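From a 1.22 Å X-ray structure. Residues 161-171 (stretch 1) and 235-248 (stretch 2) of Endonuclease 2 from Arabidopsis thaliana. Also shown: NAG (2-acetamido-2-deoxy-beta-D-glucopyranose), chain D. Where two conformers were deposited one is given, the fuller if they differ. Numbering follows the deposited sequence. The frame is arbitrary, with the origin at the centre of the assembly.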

# COMPACT_ATOMS: atom_id res chain seq x y z
N ILE A 161 -12.85 6.22 1.49
CA ILE A 161 -13.56 5.13 0.83
C ILE A 161 -13.63 3.91 1.77
O ILE A 161 -14.69 3.34 1.98
CB ILE A 161 -12.93 4.75 -0.51
CG1 ILE A 161 -13.05 5.90 -1.52
CG2 ILE A 161 -13.56 3.48 -1.05
CD1 ILE A 161 -12.17 5.73 -2.73
N ILE A 162 -12.48 3.53 2.33
CA ILE A 162 -12.44 2.35 3.18
C ILE A 162 -13.31 2.54 4.44
O ILE A 162 -14.06 1.64 4.81
CB ILE A 162 -10.99 2.00 3.56
CG1 ILE A 162 -10.22 1.56 2.31
CG2 ILE A 162 -10.95 0.91 4.62
CD1 ILE A 162 -8.72 1.51 2.52
N GLU A 163 -13.20 3.70 5.07
CA GLU A 163 -13.97 3.96 6.28
C GLU A 163 -15.47 3.93 6.02
O GLU A 163 -16.24 3.42 6.84
CB GLU A 163 -13.58 5.31 6.88
CG GLU A 163 -12.23 5.37 7.55
CD GLU A 163 -11.78 6.81 7.82
OE1 GLU A 163 -12.40 7.78 7.31
OE2 GLU A 163 -10.76 6.99 8.50
N THR A 164 -15.89 4.51 4.91
CA THR A 164 -17.31 4.54 4.58
C THR A 164 -17.80 3.14 4.28
O THR A 164 -18.90 2.75 4.68
CB THR A 164 -17.56 5.52 3.43
OG1 THR A 164 -17.11 6.82 3.83
CG2 THR A 164 -19.01 5.57 3.06
N ALA A 165 -16.99 2.35 3.57
CA ALA A 165 -17.36 0.96 3.34
C ALA A 165 -17.46 0.17 4.65
O ALA A 165 -18.42 -0.57 4.87
CB ALA A 165 -16.39 0.29 2.40
N GLU A 166 -16.48 0.36 5.53
CA GLU A 166 -16.49 -0.37 6.81
C GLU A 166 -17.76 -0.10 7.58
O GLU A 166 -18.34 -1.01 8.17
CB GLU A 166 -15.25 0.01 7.61
CG GLU A 166 -15.12 -0.65 8.97
CD GLU A 166 -13.93 -0.11 9.78
OE1 GLU A 166 -13.32 0.90 9.36
OE2 GLU A 166 -13.63 -0.66 10.87
N ALA A 167 -18.19 1.16 7.60
CA ALA A 167 -19.41 1.54 8.31
C ALA A 167 -20.66 1.06 7.57
O ALA A 167 -21.46 0.31 8.12
CB ALA A 167 -19.44 3.06 8.50
N ASP A 168 -20.86 1.51 6.35
CA ASP A 168 -22.12 1.34 5.67
C ASP A 168 -22.32 -0.06 5.15
O ASP A 168 -23.43 -0.58 5.18
CB ASP A 168 -22.29 2.30 4.47
CG ASP A 168 -22.46 3.75 4.81
OD1 ASP A 168 -22.24 4.16 5.96
OD2 ASP A 168 -22.83 4.51 3.85
N LEU A 169 -21.28 -0.65 4.58
CA LEU A 169 -21.40 -1.96 3.94
C LEU A 169 -21.10 -3.10 4.89
O LEU A 169 -21.73 -4.15 4.81
CB LEU A 169 -20.51 -2.06 2.69
CG LEU A 169 -20.74 -0.99 1.64
CD1 LEU A 169 -19.78 -1.19 0.49
CD2 LEU A 169 -22.17 -0.98 1.15
N TYR A 170 -20.14 -2.90 5.80
CA TYR A 170 -19.70 -3.95 6.70
C TYR A 170 -20.15 -3.73 8.13
O TYR A 170 -19.75 -4.48 9.02
CB TYR A 170 -18.18 -4.19 6.61
CG TYR A 170 -17.78 -4.66 5.23
CD1 TYR A 170 -17.85 -6.00 4.88
CD2 TYR A 170 -17.38 -3.77 4.25
CE1 TYR A 170 -17.54 -6.44 3.60
CE2 TYR A 170 -17.07 -4.19 2.98
CZ TYR A 170 -17.15 -5.52 2.65
OH TYR A 170 -16.82 -5.93 1.38
N ASN A 171 -21.03 -2.76 8.37
CA ASN A 171 -21.69 -2.66 9.67
C ASN A 171 -20.69 -2.58 10.82
O ASN A 171 -20.90 -3.16 11.87
CB ASN A 171 -22.65 -3.83 9.85
CG ASN A 171 -23.63 -3.92 8.71
OD1 ASN A 171 -24.51 -3.07 8.57
ND2 ASN A 171 -23.48 -4.94 7.88
N TYR A 235 -19.29 7.85 -7.07
CA TYR A 235 -17.84 7.66 -7.01
C TYR A 235 -17.49 6.50 -6.09
O TYR A 235 -16.64 5.67 -6.41
CB TYR A 235 -17.17 8.96 -6.57
CG TYR A 235 -15.66 8.97 -6.71
CD1 TYR A 235 -14.82 8.49 -5.71
CD2 TYR A 235 -15.06 9.47 -7.87
CE1 TYR A 235 -13.46 8.54 -5.85
CE2 TYR A 235 -13.69 9.51 -8.02
CZ TYR A 235 -12.89 9.06 -6.99
OH TYR A 235 -11.52 9.10 -7.06
N PHE A 236 -18.11 6.45 -4.92
CA PHE A 236 -17.88 5.39 -3.96
C PHE A 236 -18.08 4.02 -4.56
O PHE A 236 -17.18 3.18 -4.50
CB PHE A 236 -18.80 5.62 -2.75
CG PHE A 236 -18.75 4.51 -1.74
CD1 PHE A 236 -17.66 4.34 -0.92
CD2 PHE A 236 -19.81 3.62 -1.61
CE1 PHE A 236 -17.62 3.34 0.03
CE2 PHE A 236 -19.78 2.62 -0.68
CZ PHE A 236 -18.69 2.47 0.15
N TYR A 237 -19.25 3.74 -5.11
CA TYR A 237 -19.53 2.39 -5.59
C TYR A 237 -18.69 2.03 -6.79
O TYR A 237 -18.32 0.88 -6.96
CB TYR A 237 -21.02 2.21 -5.90
CG TYR A 237 -21.89 2.17 -4.68
CD1 TYR A 237 -21.76 1.17 -3.77
CD2 TYR A 237 -22.88 3.12 -4.49
CE1 TYR A 237 -22.58 1.13 -2.65
CE2 TYR A 237 -23.70 3.09 -3.39
CZ TYR A 237 -23.54 2.10 -2.46
OH TYR A 237 -24.36 2.03 -1.36
N SER A 238 -18.37 2.99 -7.63
CA SER A 238 -17.58 2.69 -8.81
C SER A 238 -16.10 2.48 -8.50
O SER A 238 -15.46 1.73 -9.20
CB SER A 238 -17.78 3.72 -9.89
OG SER A 238 -17.37 4.99 -9.50
N ARG A 239 -15.57 3.14 -7.46
CA ARG A 239 -14.16 3.01 -7.11
C ARG A 239 -13.90 1.95 -6.06
O ARG A 239 -12.76 1.53 -5.92
CB ARG A 239 -13.57 4.36 -6.67
CG ARG A 239 -13.14 5.25 -7.81
CD ARG A 239 -14.22 5.60 -8.82
NE ARG A 239 -13.68 6.53 -9.79
CZ ARG A 239 -14.37 7.06 -10.77
NH1 ARG A 239 -15.63 6.70 -10.96
NH2 ARG A 239 -13.78 7.94 -11.55
N LEU A 240 -14.91 1.48 -5.36
CA LEU A 240 -14.66 0.50 -4.34
C LEU A 240 -14.02 -0.78 -4.89
O LEU A 240 -13.10 -1.29 -4.25
CB LEU A 240 -15.93 0.24 -3.54
CG LEU A 240 -15.77 -0.63 -2.29
CD1 LEU A 240 -14.81 -0.09 -1.25
CD2 LEU A 240 -17.15 -0.82 -1.68
N PRO A 241 -14.42 -1.30 -6.08
CA PRO A 241 -13.75 -2.50 -6.55
C PRO A 241 -12.26 -2.35 -6.76
O PRO A 241 -11.51 -3.29 -6.54
CB PRO A 241 -14.49 -2.85 -7.84
CG PRO A 241 -15.84 -2.25 -7.67
CD PRO A 241 -15.58 -0.98 -6.91
N ILE A 242 -11.81 -1.17 -7.17
CA ILE A 242 -10.37 -0.98 -7.38
C ILE A 242 -9.67 -0.85 -6.03
O ILE A 242 -8.55 -1.33 -5.91
CB ILE A 242 -10.03 0.14 -8.42
CG1 ILE A 242 -8.53 0.34 -8.58
CG2 ILE A 242 -10.56 1.47 -7.99
CD1 ILE A 242 -7.76 -0.88 -9.00
N VAL A 243 -10.30 -0.24 -5.03
CA VAL A 243 -9.74 -0.27 -3.70
C VAL A 243 -9.58 -1.73 -3.22
O VAL A 243 -8.52 -2.12 -2.73
CB VAL A 243 -10.57 0.58 -2.73
CG1 VAL A 243 -10.14 0.36 -1.29
CG2 VAL A 243 -10.43 2.05 -3.12
N TYR A 244 -10.63 -2.53 -3.36
CA TYR A 244 -10.55 -3.94 -3.01
C TYR A 244 -9.38 -4.63 -3.72
O TYR A 244 -8.62 -5.38 -3.11
CB TYR A 244 -11.83 -4.66 -3.35
CG TYR A 244 -13.07 -4.34 -2.54
CD1 TYR A 244 -13.04 -3.86 -1.24
CD2 TYR A 244 -14.31 -4.63 -3.09
CE1 TYR A 244 -14.21 -3.68 -0.51
CE2 TYR A 244 -15.49 -4.45 -2.37
CZ TYR A 244 -15.42 -3.99 -1.08
OH TYR A 244 -16.58 -3.85 -0.32
N GLN A 245 -9.27 -4.40 -5.03
CA GLN A 245 -8.21 -5.00 -5.83
C GLN A 245 -6.84 -4.64 -5.27
O GLN A 245 -5.98 -5.51 -5.13
CB GLN A 245 -8.33 -4.52 -7.27
CG GLN A 245 -7.30 -5.11 -8.23
CD GLN A 245 -7.06 -4.18 -9.39
OE1 GLN A 245 -7.94 -3.95 -10.20
NE2 GLN A 245 -5.86 -3.61 -9.43
N ARG A 246 -6.62 -3.37 -5.00
CA ARG A 246 -5.31 -2.93 -4.55
C ARG A 246 -4.96 -3.42 -3.16
O ARG A 246 -3.81 -3.74 -2.89
CB ARG A 246 -5.20 -1.40 -4.62
CG ARG A 246 -5.33 -0.80 -6.01
CD ARG A 246 -4.35 -1.36 -7.03
NE ARG A 246 -3.01 -0.83 -6.82
CZ ARG A 246 -1.94 -1.19 -7.53
NH1 ARG A 246 -1.99 -2.27 -8.30
NH2 ARG A 246 -0.85 -0.46 -7.46
N LEU A 247 -5.95 -3.51 -2.27
CA LEU A 247 -5.72 -4.07 -0.95
C LEU A 247 -5.38 -5.56 -1.04
O LEU A 247 -4.46 -6.04 -0.38
CB LEU A 247 -6.93 -3.85 -0.05
CG LEU A 247 -7.28 -2.40 0.29
CD1 LEU A 247 -8.60 -2.34 1.04
CD2 LEU A 247 -6.18 -1.71 1.07
N ALA A 248 -6.12 -6.29 -1.87
CA ALA A 248 -5.86 -7.71 -2.05
C ALA A 248 -4.49 -7.93 -2.69
O ALA A 248 -3.73 -8.79 -2.25
CB ALA A 248 -6.95 -8.32 -2.89
C1 NAG D . -16.16 -10.34 -3.89
C2 NAG D . -16.43 -8.85 -3.75
C3 NAG D . -17.90 -8.56 -3.98
C4 NAG D . -18.33 -9.13 -5.33
C5 NAG D . -17.93 -10.60 -5.44
C6 NAG D . -18.23 -11.20 -6.81
C7 NAG D . -14.77 -7.93 -2.23
C8 NAG D . -14.44 -7.45 -0.85
N2 NAG D . -16.01 -8.35 -2.46
O3 NAG D . -18.14 -7.17 -3.92
O4 NAG D . -19.74 -8.99 -5.44
O5 NAG D . -16.54 -10.72 -5.21
O6 NAG D . -17.56 -10.48 -7.81
O7 NAG D . -13.89 -7.96 -3.10
O HOH W 1 -23.35 2.45 1.25

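Two helices, 161-169 and 235-248, cross almost at right angles (102° between their N-to-C directions, axes 10.8 Å apart at closest approach) and bury 563 Å² between them. Two knobs interlock. The first is Ile161, whose CA-to-CB bond points toward the second helix and whose side chain drops among Tyr235, Phe236, Leu240 and Val243. Ile161 CG2 lies 3.8 Å from Leu240 CD1 and 4.0 Å from Val243 CG2; Ile161 CD1 also reaches Val243 CG2 (4.1 Å) and comes to the edge of the Tyr235 ring, 4.4 Å from Tyr235 CE1. A beta-branched, rotamer-restricted aliphatic chain puts methyls in two directions, which suits a pocket with walls on several sides.

The second knob runs the other way. Phe236 leaves its backbone sideways, but its t rotamer carries the ring into the hollow formed by Ile161, Thr164, Ala165 and Leu169. Thr164 CG2 covers one ring face, 4.0 Å from Phe236 CE1; Ile161 O lies at the ring edge, 3.5 Å from the same CE1. Ala165 has only a methyl, so the hollow is deep enough there for the ring tip to come in, with Ala165 CB 3.9 Å from Phe236 CZ. That methyl also meets Leu240, at 4.0 Å from Ala165 CB to Leu240 CD1.

Beside the knobs, Ile162 starts sideways yet bends its end inward, setting CG1 3.8 Å from Val243 CG1 and CD1 4.1 Å from Leu247 CD1. The beta-branched Val243 thus touches both isoleucines, CG2 meeting Ile161 and CG1 meeting Ile162. Toward the end of the first helix, Leu169 spreads its two methyls: CD1 packs tightly on Leu240 CD2 (3.4 Å) and lies 3.8 Å from Phe236 CZ, whereas CD2 faces the edge of the Tyr237 ring, 4.4 Å from Tyr237 CE1. This border is more open, and a water joins the stretches there, 2.8 Å from Tyr237 OH and donating a weak hydrogen bond to Asp168 OD2 at 3.4 Å.

The one direct hydrogen bond across the contact joins two tyrosines, Tyr170 OH to Tyr244 OH at 2.7 Å. Both rings swing their ends inward from sideways CA-to-CB bonds, so the hydroxyls pair while the rings add apolar contact, Tyr170 CZ to Tyr244 CZ being 4.4 Å. The sugar NAG borders this pair: its C7 lies over one face of the Tyr244 ring, its O7 is 3.4 Å from Tyr244 CD2, and its C8 is 3.6 Å from Tyr170 OH.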